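Local coordinates for sugar ABC transporter substrate-binding protein (Treponema pallidum subsp. pallidum, PDB 5U2P), which probably binds a still unidentified ligand, perhaps a sugar, in the periplasm and hands it to an ABC transporter, at residues 191-196 against 227-232; 249-254 against 270-275; 256-261 against 283-288; 303-308 against 377-382. All blocks are in the same frame, centred on the assembly; numbering follows the deposited sequence.

Overall arrangement
Following the chain from its N terminus, contact 1 comes first and closes a loop of 30 residues by pairing the start of helix 191-214 with that of helix 227-238. Contacts 2 and 3 then cross. Both start from helix 251-258, whose beginning meets helix 270-279 and whose end meets the region of strand 285-288, and they touch where A273 CB lies 3.8 Å from L285 CD2. Contact 4 spans 68 residues, joining the passage between strands 300-303 and 307-311, which belong to different sheets, to the loop after strand 372-374. It closes after the others in sequence yet touches contact 1, with T191 CA 3.4 Å from D377 OD2.

Contact 1 (191-196 against 227-232); sequences TLLADA and YPVLGA
L193 and L230 meet through their branch ends, L193 CD2 lying 3.8 Å from L230 CD2 as the two side chains cross obliquely. The other branch, L193 CD1, turns to the neighbouring valine, 4.2 Å from V229 CG2. One turn further on, A196 CB faces V229 CB at 4.2 Å. Alanine suits this point: its single methyl lets the β-branched valine come close to the backbone, and V229 CG1 settles 4.1 Å from A196 O. V229 was modelled in two conformers, so its methyl contacts describe one of them. L193 gains its reach from a CG set anti to its backbone N (chi1 -169°), which swings both methyls across the gap.

Behind this layer the two helix segments run nearly antiparallel, at 150°, with axes 10.2 Å apart. L230 also packs on A406, M409 and L410 of helix 406-417, while L193 touches F395 and Y233, and A196 reaches I292. On helix 191-214, D195 OD1 is hydrogen-bonded to T301 OG1, tying that helix to strand 300-303. With four buried apolar side chains and no polar bond between the segments, cohesion here rests on dispersion and the exclusion of water, and depends on shape more than direction.

Contact 2 (249-254 against 270-275); sequences ARVREI and HLVADA
V251 and V272 reach toward each other tip to tip, and apolar packing is all that joins the two segments. The methyl V272 CG2 faces the two V251 methyls evenly, 4.1 Å from V251 CG1 and the same distance from V251 CG2. Its other branch serves a second partner: V272 CG1 lies 4.3 Å from I254 CG2. The V272 torsion decides which methyl goes where: with CG1 anti to the backbone N (chi1 175°), CG2 is turned to V251 and CG1 to I254. Short β-branched residues suit such a junction, giving wide, stiff ends that fill the space between helices without long chains to order. I254 and V272 are buried, and both also pack on Y266.

The polar groups find partners in their own segment or elsewhere in the fold. R250 occupies the N-cap position of helix 251-258, and its backbone N donates to E253 OE1 over 2.9 Å at a nearly straight 169°, using the carboxylate lone pair that points away from the other oxygen. A negative carboxylate at this end would probably also interact favourably with the helix dipole. In the facing helix, H270 ND1 is hydrogen-bonded to I139 N, which ties this helix to strand 138-145.

Strand 263-267 lies between the two helices in sequence. This makes a helix-strand-helix unit, both helices packing on Y266 of the intervening strand, consistent with one face of a mixed sheet, as in the α/β lobes of periplasmic solute-binding proteins.

Contact 3 (256-261 against 283-288); sequences HDFTRD and INLGAC
The ring of F258 receives I283 CD1 at its edge, near the ring plane and 3.8 Å from F258 CD1, with the two side chains crossing at about a right angle. L285 CD1 approaches the same ring obliquely, 3.2 Å from F258 CE1 and 3.5 Å from F258 CZ. The shorter distance is unusually tight for two carbons, so its exact value is doubtful. A second pair of flat groups lies within residues 256-261, where the helix gives way to a turn: R260 NH1 sits 3.4 Å above the ring plane of H256, over its centre, while H256 NE2 lies over the guanidinium. R260 NH1 also donates to H256 O at 3.0 Å (154°), and this bond holds the guanidinium in place.

Phenylalanine suits its site because its ring is flat and apolar. With CG anti to the backbone N (chi1 -156°), it reaches into the interior, where I263, Y266 and I276 also touch it. I283 extends its long branch far enough for CD1 to lie 4.3 Å from T259 CA as well.

After F258 the chain turns sharply. D261 N bonds to F258 O and R262 N to D257 O, while D261 takes a positive phi of 59°. Its carboxylate forms a salt bridge with R280, which also binds T259 O and so ties the turn to the chain beyond helix 270-279. D261 is thus the C-prime residue of a Schellman motif, ending a helix that packs F258 against I283, just before strand 285-288, and L285 at the start of that strand, an antiparallel neighbour of strand 138-145.

Contact 4 (303-308 against 377-382); sequences SLEVQG and DAYAQA. With EDO (1,2-ethanediol), chain E.
E305 faces A378 and Y379 across the contact, its side chain setting out toward them. From CB the chain leaves with CG anti to the carbonyl carbon and bends at chi2 (-86°), which brings CG to 3.7 Å from A378 O. CD follows at 4.0 Å from the same carbonyl oxygen, and OE2 ends 4.0 Å from Y379 CA. There OE2 accepts a water hydrogen bond of 3.0 Å, and that water in turn accepts from A380 N, also at 3.0 Å. Q374 NE2 is a second donor to OE2, so a long, bent acid suits this place: it bridges to main-chain N-H through water while CG lies against the A378 carbonyl.

Residues 303-308 carry the chain from strand 300-303 of one sheet to strand 307-311 of the other, a crossover of the kind that forms the hinge in two-lobed periplasmic binding proteins. S303 shapes its start with an ST turn, OG accepting from E305 N, and the small methyl of A378 allows S303 CB to approach within 3.9 Å of A378 CB. A378 CB also touches 1,2-ethanediol, probably from the crystallisation liquor, 3.8 Å from its C2. The diol O2 donates to D377 OD1 at 2.8 Å; N140 and S138 also hydrogen-bond to this small molecule.

Contact 1 (191-196 against 227-232)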
loop_
_atom_site.group_PDB
_atom_site.type_symbol
_atom_site.label_atom_id
_atom_site.label_comp_id
_atom_site.label_asym_id
_atom_site.label_seq_id
_atom_site.Cartn_x
_atom_site.Cartn_y
_atom_site.Cartn_z
ATOM N N THR A 191 -0.794 -11.014 3.956
ATOM C CA THR A 191 -1.221 -10.265 2.785
ATOM C C THR A 191 -2.430 -10.809 2.023
ATOM O O THR A 191 -3.284 -10.052 1.589
ATOM C CB THR A 191 -0.036 -10.201 1.774
ATOM O OG1 THR A 191 1.193 -9.922 2.475
ATOM C CG2 THR A 191 -0.286 -9.170 0.713
ATOM N N LEU A 192 -2.452 -12.118 1.787
ATOM C CA LEU A 192 -3.541 -12.743 1.049
ATOM C C LEU A 192 -4.881 -12.530 1.737
ATOM O O LEU A 192 -5.849 -12.045 1.127
ATOM C CB LEU A 192 -3.279 -14.251 0.882
ATOM C CG LEU A 192 -4.396 -15.073 0.244
ATOM C CD1 LEU A 192 -4.656 -14.540 -1.118
ATOM C CD2 LEU A 192 -3.996 -16.535 0.170
ATOM N N LEU A 193 -4.947 -12.881 3.013
ATOM C CA LEU A 193 -6.198 -12.708 3.739
ATOM C C LEU A 193 -6.480 -11.219 3.970
ATOM O O LEU A 193 -7.637 -10.781 3.920
ATOM C CB LEU A 193 -6.163 -13.468 5.066
ATOM C CG LEU A 193 -7.494 -13.587 5.802
ATOM C CD1 LEU A 193 -8.560 -14.225 4.903
ATOM C CD2 LEU A 193 -7.303 -14.399 7.081
ATOM N N ALA A 194 -5.431 -10.437 4.212
ATOM C CA ALA A 194 -5.583 -8.985 4.378
ATOM C C ALA A 194 -6.242 -8.352 3.154
ATOM O O ALA A 194 -7.150 -7.527 3.274
ATOM C CB ALA A 194 -4.241 -8.340 4.647
ATOM N N ASP A 195 -5.751 -8.720 1.973
ATOM C CA ASP A 195 -6.314 -8.224 0.729
ATOM C C ASP A 195 -7.811 -8.532 0.654
ATOM O O ASP A 195 -8.647 -7.645 0.427
ATOM C CB ASP A 195 -5.562 -8.839 -0.457
ATOM C CG ASP A 195 -6.123 -8.421 -1.793
ATOM O OD1 ASP A 195 -5.764 -7.312 -2.260
ATOM O OD2 ASP A 195 -6.909 -9.202 -2.382
ATOM N N ALA A 196 -8.163 -9.790 0.895
ATOM C CA ALA A 196 -9.539 -10.214 0.732
ATOM C C ALA A 196 -10.473 -9.590 1.761
ATOM O O ALA A 196 -11.570 -9.156 1.407
ATOM C CB ALA A 196 -9.607 -11.724 0.793
ATOM N N TYR A 227 -16.811 -14.407 7.031
ATOM C CA TYR A 227 -17.067 -15.848 6.886
ATOM C C TYR A 227 -16.697 -16.399 5.492
ATOM O O TYR A 227 -15.969 -17.405 5.395
ATOM C CB TYR A 227 -18.533 -16.161 7.205
ATOM C CG TYR A 227 -18.919 -17.609 6.973
ATOM C CD1 TYR A 227 -18.706 -18.570 7.954
ATOM C CD2 TYR A 227 -19.508 -18.011 5.780
ATOM C CE1 TYR A 227 -19.055 -19.902 7.743
ATOM C CE2 TYR A 227 -19.870 -19.338 5.564
ATOM C CZ TYR A 227 -19.641 -20.275 6.551
ATOM O OH TYR A 227 -19.994 -21.587 6.336
ATOM N N PRO A 228 -17.191 -15.763 4.415
ATOM C CA PRO A 228 -16.854 -16.299 3.091
ATOM C C PRO A 228 -15.376 -16.199 2.711
ATOM O O PRO A 228 -14.897 -17.092 2.021
ATOM C CB PRO A 228 -17.725 -15.464 2.137
ATOM C CG PRO A 228 -18.122 -14.262 2.916
ATOM C CD PRO A 228 -18.219 -14.709 4.326
ATOM N N VAL A 229 -14.654 -15.161 3.146
ATOM C CA VAL A 229 -13.253 -15.036 2.741
ATOM C C VAL A 229 -12.376 -15.983 3.557
ATOM O O VAL A 229 -11.364 -16.483 3.060
ATOM C CB VAL A 229 -12.724 -13.579 2.867
ATOM C CG1 VAL A 229 -13.653 -12.619 2.132
ATOM C CG2 VAL A 229 -12.574 -13.165 4.312
ATOM N N LEU A 230 -12.755 -16.236 4.806
ATOM C CA LEU A 230 -12.064 -17.246 5.594
ATOM C C LEU A 230 -12.315 -18.604 4.952
ATOM O O LEU A 230 -11.413 -19.441 4.875
ATOM C CB LEU A 230 -12.528 -17.216 7.059
ATOM C CG LEU A 230 -12.022 -16.000 7.828
ATOM C CD1 LEU A 230 -12.777 -15.876 9.140
ATOM C CD2 LEU A 230 -10.535 -16.054 8.097
ATOM N N GLY A 231 -13.536 -18.814 4.464
ATOM C CA GLY A 231 -13.877 -20.034 3.751
ATOM C C GLY A 231 -12.971 -20.253 2.536
ATOM O O GLY A 231 -12.485 -21.355 2.293
ATOM N N ALA A 232 -12.758 -19.190 1.768
ATOM C CA ALA A 232 -11.888 -19.240 0.584
ATOM C C ALA A 232 -10.465 -19.607 0.963
ATOM O O ALA A 232 -9.815 -20.470 0.341
ATOM C CB ALA A 232 -11.911 -17.879 -0.139
#

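Contact 2 (249-254 against 270-275)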
loop_
_atom_site.group_PDB
_atom_site.type_symbol
_atom_site.label_atom_id
_atom_site.label_comp_id
_atom_site.label_asym_id
_atom_site.label_seq_id
_atom_site.Cartn_x
_atom_site.Cartn_y
_atom_site.Cartn_z
ATOM N N ALA A 249 8.397 -18.553 3.884
ATOM C CA ALA A 249 9.412 -18.366 2.856
ATOM C C ALA A 249 9.756 -16.905 2.712
ATOM O O ALA A 249 8.867 -16.052 2.611
ATOM C CB ALA A 249 8.946 -18.917 1.516
ATOM N N ARG A 250 11.050 -16.628 2.682
ATOM C CA ARG A 250 11.536 -15.268 2.536
ATOM C C ARG A 250 11.341 -14.782 1.102
ATOM O O ARG A 250 11.261 -15.576 0.176
ATOM C CB ARG A 250 13.011 -15.185 2.924
ATOM C CG ARG A 250 13.262 -15.393 4.411
ATOM C CD ARG A 250 14.725 -15.708 4.689
ATOM N NE ARG A 250 15.622 -14.645 4.239
ATOM C CZ ARG A 250 16.950 -14.717 4.282
ATOM N NH1 ARG A 250 17.544 -15.806 4.758
ATOM N NH2 ARG A 250 17.686 -13.701 3.848
ATOM N N VAL A 251 11.263 -13.471 0.930
ATOM C CA VAL A 251 11.134 -12.894 -0.401
ATOM C C VAL A 251 12.260 -13.376 -1.310
ATOM O O VAL A 251 12.032 -13.688 -2.493
ATOM C CB VAL A 251 11.112 -11.340 -0.327
ATOM C CG1 VAL A 251 11.322 -10.725 -1.710
ATOM C CG2 VAL A 251 9.805 -10.873 0.255
ATOM N N ARG A 252 13.480 -13.444 -0.774
ATOM C CA ARG A 252 14.639 -13.894 -1.557
ATOM C C ARG A 252 14.421 -15.312 -2.116
ATOM O O ARG A 252 14.889 -15.646 -3.208
ATOM C CB ARG A 252 15.910 -13.851 -0.694
ATOM C CG ARG A 252 17.181 -14.378 -1.361
ATOM C CD ARG A 252 17.959 -15.311 -0.431
ATOM N NE ARG A 252 18.657 -14.580 0.625
ATOM C CZ ARG A 252 19.955 -14.287 0.623
ATOM N NH1 ARG A 252 20.743 -14.662 -0.379
ATOM N NH2 ARG A 252 20.473 -13.612 1.641
ATOM N N GLU A 253 13.726 -16.145 -1.345
ATOM C CA GLU A 253 13.455 -17.515 -1.741
ATOM C C GLU A 253 12.394 -17.578 -2.837
ATOM O O GLU A 253 12.528 -18.333 -3.790
ATOM C CB GLU A 253 13.042 -18.342 -0.522
ATOM C CG GLU A 253 14.154 -18.416 0.499
ATOM C CD GLU A 253 13.792 -19.219 1.731
ATOM O OE1 GLU A 253 13.032 -18.701 2.580
ATOM O OE2 GLU A 253 14.273 -20.369 1.854
ATOM N N ILE A 254 11.362 -16.756 -2.728
ATOM C CA ILE A 254 10.364 -16.638 -3.782
ATOM C C ILE A 254 11.016 -16.206 -5.088
ATOM O O ILE A 254 10.741 -16.777 -6.135
ATOM C CB ILE A 254 9.264 -15.616 -3.395
ATOM C CG1 ILE A 254 8.418 -16.127 -2.232
ATOM C CG2 ILE A 254 8.401 -15.230 -4.601
ATOM C CD1 ILE A 254 7.700 -17.396 -2.478
ATOM N N HIS A 270 3.830 -5.683 -5.434
ATOM C CA HIS A 270 4.480 -5.475 -6.735
ATOM C C HIS A 270 5.995 -5.248 -6.581
ATOM O O HIS A 270 6.741 -5.374 -7.561
ATOM C CB HIS A 270 3.826 -4.295 -7.474
ATOM C CG HIS A 270 4.417 -2.966 -7.128
ATOM N ND1 HIS A 270 4.045 -2.248 -6.002
ATOM C CD2 HIS A 270 5.377 -2.230 -7.739
ATOM C CE1 HIS A 270 4.743 -1.126 -5.951
ATOM N NE2 HIS A 270 5.559 -1.089 -6.997
ATOM N N LEU A 271 6.456 -4.903 -5.376
ATOM C CA LEU A 271 7.887 -4.731 -5.134
ATOM C C LEU A 271 8.625 -6.065 -5.278
ATOM O O LEU A 271 9.798 -6.099 -5.678
ATOM C CB LEU A 271 8.158 -4.130 -3.756
ATOM C CG LEU A 271 7.576 -2.710 -3.551
ATOM C CD1 LEU A 271 7.737 -2.261 -2.100
ATOM C CD2 LEU A 271 8.181 -1.701 -4.525
ATOM N N VAL A 272 7.937 -7.153 -4.950
ATOM C CA VAL A 272 8.491 -8.487 -5.130
ATOM C C VAL A 272 8.564 -8.812 -6.622
ATOM O O VAL A 272 9.582 -9.315 -7.108
ATOM C CB VAL A 272 7.672 -9.541 -4.373
ATOM C CG1 VAL A 272 8.175 -10.940 -4.645
ATOM C CG2 VAL A 272 7.686 -9.237 -2.882
ATOM N N ALA A 273 7.504 -8.493 -7.368
ATOM C CA ALA A 273 7.481 -8.706 -8.812
ATOM C C ALA A 273 8.588 -7.900 -9.486
ATOM O O ALA A 273 9.294 -8.393 -10.391
ATOM C CB ALA A 273 6.122 -8.324 -9.397
ATOM N N ASP A 274 8.775 -6.661 -9.043
ATOM C CA ASP A 274 9.892 -5.842 -9.550
ATOM C C ASP A 274 11.249 -6.529 -9.337
ATOM O O ASP A 274 12.137 -6.524 -10.224
ATOM C CB ASP A 274 9.911 -4.473 -8.864
ATOM C CG ASP A 274 8.912 -3.486 -9.457
ATOM O OD1 ASP A 274 8.329 -3.765 -10.524
ATOM O OD2 ASP A 274 8.730 -2.405 -8.851
ATOM N N ALA A 275 11.404 -7.127 -8.165
ATOM C CA ALA A 275 12.625 -7.807 -7.773
ATOM C C ALA A 275 12.839 -9.049 -8.615
ATOM O O ALA A 275 13.982 -9.404 -8.953
ATOM C CB ALA A 275 12.587 -8.162 -6.319
#

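Contact 3 (256-261 against 283-288)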
loop_
_atom_site.group_PDB
_atom_site.type_symbol
_atom_site.label_atom_id
_atom_site.label_comp_id
_atom_site.label_asym_id
_atom_site.label_seq_id
_atom_site.Cartn_x
_atom_site.Cartn_y
_atom_site.Cartn_z
ATOM N N HIS A 256 14.135 -16.526 -6.002
ATOM C CA HIS A 256 14.984 -17.616 -6.447
ATOM C C HIS A 256 14.179 -18.665 -7.188
ATOM O O HIS A 256 14.546 -19.076 -8.301
ATOM C CB HIS A 256 15.694 -18.249 -5.263
ATOM C CG HIS A 256 16.646 -19.325 -5.641
ATOM N ND1 HIS A 256 16.246 -20.618 -5.882
ATOM C CD2 HIS A 256 17.989 -19.306 -5.799
ATOM C CE1 HIS A 256 17.306 -21.343 -6.195
ATOM N NE2 HIS A 256 18.376 -20.577 -6.120
ATOM N N ASP A 257 13.055 -19.073 -6.596
ATOM C CA ASP A 257 12.235 -20.112 -7.200
ATOM C C ASP A 257 11.433 -19.609 -8.413
ATOM O O ASP A 257 11.270 -20.341 -9.400
ATOM C CB ASP A 257 11.292 -20.721 -6.152
ATOM C CG ASP A 257 12.029 -21.507 -5.070
ATOM O OD1 ASP A 257 13.183 -21.922 -5.304
ATOM O OD2 ASP A 257 11.437 -21.717 -3.980
ATOM N N PHE A 258 10.934 -18.377 -8.358
ATOM C CA PHE A 258 10.114 -17.863 -9.448
ATOM C C PHE A 258 10.936 -17.740 -10.712
ATOM O O PHE A 258 10.448 -18.063 -11.800
ATOM C CB PHE A 258 9.488 -16.509 -9.075
ATOM C CG PHE A 258 8.231 -16.198 -9.834
ATOM C CD1 PHE A 258 8.279 -15.865 -11.188
ATOM C CD2 PHE A 258 7.001 -16.252 -9.202
ATOM C CE1 PHE A 258 7.111 -15.575 -11.878
ATOM C CE2 PHE A 258 5.842 -15.972 -9.877
ATOM C CZ PHE A 258 5.885 -15.627 -11.214
ATOM N N THR A 259 12.184 -17.288 -10.579
ATOM C CA THR A 259 13.027 -17.076 -11.751
ATOM C C THR A 259 13.540 -18.393 -12.307
ATOM O O THR A 259 14.140 -18.403 -13.384
ATOM C CB THR A 259 14.231 -16.134 -11.466
ATOM O OG1 THR A 259 15.057 -16.642 -10.407
ATOM C CG2 THR A 259 13.750 -14.754 -11.094
ATOM N N ARG A 260 13.330 -19.493 -11.570
ATOM C CA ARG A 260 13.664 -20.844 -12.050
ATOM C C ARG A 260 12.427 -21.657 -12.469
ATOM O O ARG A 260 12.469 -22.887 -12.568
ATOM C CB ARG A 260 14.461 -21.590 -10.982
ATOM C CG ARG A 260 15.866 -21.044 -10.812
ATOM C CD ARG A 260 16.545 -21.520 -9.558
ATOM N NE ARG A 260 17.929 -21.081 -9.505
ATOM C CZ ARG A 260 18.324 -19.827 -9.293
ATOM N NH1 ARG A 260 17.443 -18.857 -9.103
ATOM N NH2 ARG A 260 19.623 -19.543 -9.285
ATOM N N ASP A 261 11.340 -20.953 -12.746
ATOM C CA ASP A 261 10.101 -21.553 -13.242
ATOM C C ASP A 261 9.541 -22.596 -12.267
ATOM O O ASP A 261 8.931 -23.586 -12.682
ATOM C CB ASP A 261 10.307 -22.206 -14.633
ATOM C CG ASP A 261 10.591 -21.202 -15.747
ATOM O OD1 ASP A 261 10.529 -19.974 -15.544
ATOM O OD2 ASP A 261 10.857 -21.665 -16.871
ATOM N N ILE A 283 12.053 -12.390 -18.031
ATOM C CA ILE A 283 10.925 -13.199 -17.623
ATOM C C ILE A 283 9.623 -12.535 -18.083
ATOM O O ILE A 283 9.514 -11.318 -18.133
ATOM C CB ILE A 283 10.919 -13.439 -16.092
ATOM C CG1 ILE A 283 9.977 -14.592 -15.738
ATOM C CG2 ILE A 283 10.587 -12.178 -15.348
ATOM C CD1 ILE A 283 10.191 -15.131 -14.342
ATOM N N ASN A 284 8.676 -13.377 -18.469
ATOM C CA ASN A 284 7.394 -12.941 -18.995
ATOM C C ASN A 284 6.332 -12.991 -17.891
ATOM O O ASN A 284 5.736 -14.024 -17.652
ATOM C CB ASN A 284 6.984 -13.823 -20.174
ATOM C CG ASN A 284 5.884 -13.206 -20.997
ATOM O OD1 ASN A 284 5.612 -12.008 -20.887
ATOM N ND2 ASN A 284 5.240 -14.018 -21.829
ATOM N N LEU A 285 6.182 -11.869 -17.213
ATOM C CA LEU A 285 5.351 -11.781 -16.023
ATOM C C LEU A 285 4.056 -11.068 -16.343
ATOM O O LEU A 285 4.060 -10.028 -16.993
ATOM C CB LEU A 285 6.111 -11.031 -14.924
ATOM C CG LEU A 285 5.803 -11.325 -13.462
ATOM C CD1 LEU A 285 6.199 -12.737 -13.149
ATOM C CD2 LEU A 285 6.559 -10.359 -12.556
ATOM N N GLY A 286 2.946 -11.623 -15.878
ATOM C CA GLY A 286 1.665 -10.949 -15.939
ATOM C C GLY A 286 1.195 -10.604 -14.543
ATOM O O GLY A 286 1.725 -11.140 -13.563
ATOM N N ALA A 287 0.226 -9.698 -14.450
ATOM C CA ALA A 287 -0.344 -9.281 -13.164
ATOM C C ALA A 287 -1.832 -8.988 -13.286
ATOM O O ALA A 287 -2.254 -8.181 -14.118
ATOM C CB ALA A 287 0.369 -8.057 -12.635
ATOM N N CYS A 288 -2.622 -9.595 -12.416
ATOM C CA CYS A 288 -4.065 -9.405 -12.440
ATOM C C CYS A 288 -4.628 -9.369 -11.035
ATOM O O CYS A 288 -3.924 -9.627 -10.054
ATOM C CB CYS A 288 -4.731 -10.523 -13.240
ATOM S SG CYS A 288 -4.482 -12.161 -12.520
#

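Contact 4 (303-308 against 377-382)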
loop_
_atom_site.group_PDB
_atom_site.type_symbol
_atom_site.label_atom_id
_atom_site.label_comp_id
_atom_site.label_asym_id
_atom_site.label_seq_id
_atom_site.Cartn_x
_atom_site.Cartn_y
_atom_site.Cartn_z
ATOM N N SER A 303 -0.302 -0.783 0.171
ATOM C CA SER A 303 0.109 0.171 1.168
ATOM C C SER A 303 0.083 1.576 0.602
ATOM O O SER A 303 0.749 1.856 -0.399
ATOM C CB SER A 303 1.508 -0.094 1.677
ATOM O OG SER A 303 1.848 0.958 2.570
ATOM N N LEU A 304 -0.686 2.434 1.259
ATOM C CA LEU A 304 -0.751 3.863 0.938
ATOM C C LEU A 304 -0.008 4.678 1.995
ATOM O O LEU A 304 -0.231 5.887 2.142
ATOM C CB LEU A 304 -2.215 4.308 0.800
ATOM C CG LEU A 304 -3.090 3.470 -0.149
ATOM C CD1 LEU A 304 -4.530 3.996 -0.230
ATOM C CD2 LEU A 304 -2.471 3.402 -1.548
ATOM N N GLU A 305 0.909 4.020 2.697
ATOM C CA GLU A 305 1.714 4.662 3.725
ATOM C C GLU A 305 2.851 5.446 3.081
ATOM O O GLU A 305 4.019 5.106 3.237
ATOM C CB GLU A 305 2.266 3.622 4.705
ATOM C CG GLU A 305 1.158 2.861 5.486
ATOM C CD GLU A 305 0.697 3.580 6.730
ATOM O OE1 GLU A 305 1.446 4.454 7.218
ATOM O OE2 GLU A 305 -0.421 3.285 7.213
ATOM N N VAL A 306 2.474 6.489 2.357
ATOM C CA VAL A 306 3.398 7.341 1.630
ATOM C C VAL A 306 3.726 8.608 2.415
ATOM O O VAL A 306 3.065 8.933 3.399
ATOM C CB VAL A 306 2.823 7.720 0.249
ATOM C CG1 VAL A 306 2.512 6.443 -0.592
ATOM C CG2 VAL A 306 1.581 8.610 0.372
ATOM N N GLN A 307 4.781 9.295 1.995
ATOM C CA GLN A 307 5.130 10.570 2.590
ATOM C C GLN A 307 4.421 11.706 1.868
ATOM O O GLN A 307 4.069 11.591 0.690
ATOM C CB GLN A 307 6.647 10.776 2.565
ATOM C CG GLN A 307 7.413 9.760 3.425
ATOM C CD GLN A 307 6.838 9.602 4.844
ATOM O OE1 GLN A 307 6.310 8.540 5.213
ATOM N NE2 GLN A 307 6.949 10.653 5.643
ATOM N N GLY A 308 4.236 12.817 2.577
ATOM C CA GLY A 308 3.617 13.989 1.988
ATOM C C GLY A 308 4.083 15.270 2.638
ATOM O O GLY A 308 4.744 15.248 3.671
ATOM N N ASP A 377 -3.225 -4.962 6.658
ATOM C CA ASP A 377 -1.910 -5.329 7.197
ATOM C C ASP A 377 -0.861 -4.236 6.974
ATOM O O ASP A 377 0.258 -4.366 7.447
ATOM C CB ASP A 377 -1.401 -6.676 6.613
ATOM C CG ASP A 377 -1.163 -6.648 5.111
ATOM O OD1 ASP A 377 -1.789 -5.818 4.418
ATOM O OD2 ASP A 377 -0.367 -7.509 4.620
ATOM N N ALA A 378 -1.222 -3.172 6.263
ATOM C CA ALA A 378 -0.252 -2.113 5.955
ATOM C C ALA A 378 -0.149 -1.109 7.101
ATOM O O ALA A 378 0.832 -0.361 7.194
ATOM C CB ALA A 378 -0.622 -1.408 4.672
ATOM N N TYR A 379 -1.156 -1.100 7.976
ATOM C CA TYR A 379 -1.192 -0.161 9.101
ATOM C C TYR A 379 -0.131 -0.546 10.147
ATOM O O TYR A 379 0.136 -1.736 10.378
ATOM C CB TYR A 379 -2.588 -0.142 9.748
ATOM C CG TYR A 379 -3.669 0.440 8.902
ATOM C CD1 TYR A 379 -4.359 -0.334 7.976
ATOM C CD2 TYR A 379 -3.994 1.789 8.999
ATOM C CE1 TYR A 379 -5.346 0.222 7.181
ATOM C CE2 TYR A 379 -4.976 2.340 8.225
ATOM C CZ TYR A 379 -5.663 1.560 7.329
ATOM O OH TYR A 379 -6.639 2.132 6.562
ATOM N N ALA A 380 0.454 0.458 10.800
ATOM C CA ALA A 380 1.455 0.220 11.840
ATOM C C ALA A 380 0.952 -0.763 12.912
ATOM O O ALA A 380 1.703 -1.617 13.381
ATOM C CB ALA A 380 1.847 1.535 12.489
ATOM N N GLN A 381 -0.328 -0.648 13.247
ATOM C CA GLN A 381 -0.937 -1.453 14.310
ATOM C C GLN A 381 -0.912 -2.933 13.976
ATOM O O GLN A 381 -0.956 -3.783 14.869
ATOM C CB GLN A 381 -2.387 -1.032 14.554
ATOM C CG GLN A 381 -2.580 0.400 14.924
ATOM C CD GLN A 381 -3.075 1.210 13.769
ATOM O OE1 GLN A 381 -2.377 1.377 12.759
ATOM N NE2 GLN A 381 -4.284 1.738 13.903
ATOM N N ALA A 382 -0.841 -3.232 12.681
ATOM C CA ALA A 382 -0.918 -4.607 12.205
ATOM C C ALA A 382 0.425 -5.325 12.325
ATOM O O ALA A 382 0.492 -6.554 12.266
ATOM C CB ALA A 382 -1.417 -4.639 10.743
HETATM C C1 EDO E . 1.296 -3.951 1.513
HETATM O O1 EDO E . 1.250 -4.460 0.181
HETATM C C2 EDO E . 0.071 -4.328 2.332
HETATM O O2 EDO E . -0.659 -5.452 1.843
HETATM O O HOH W 1 0.415 3.340 10.128
#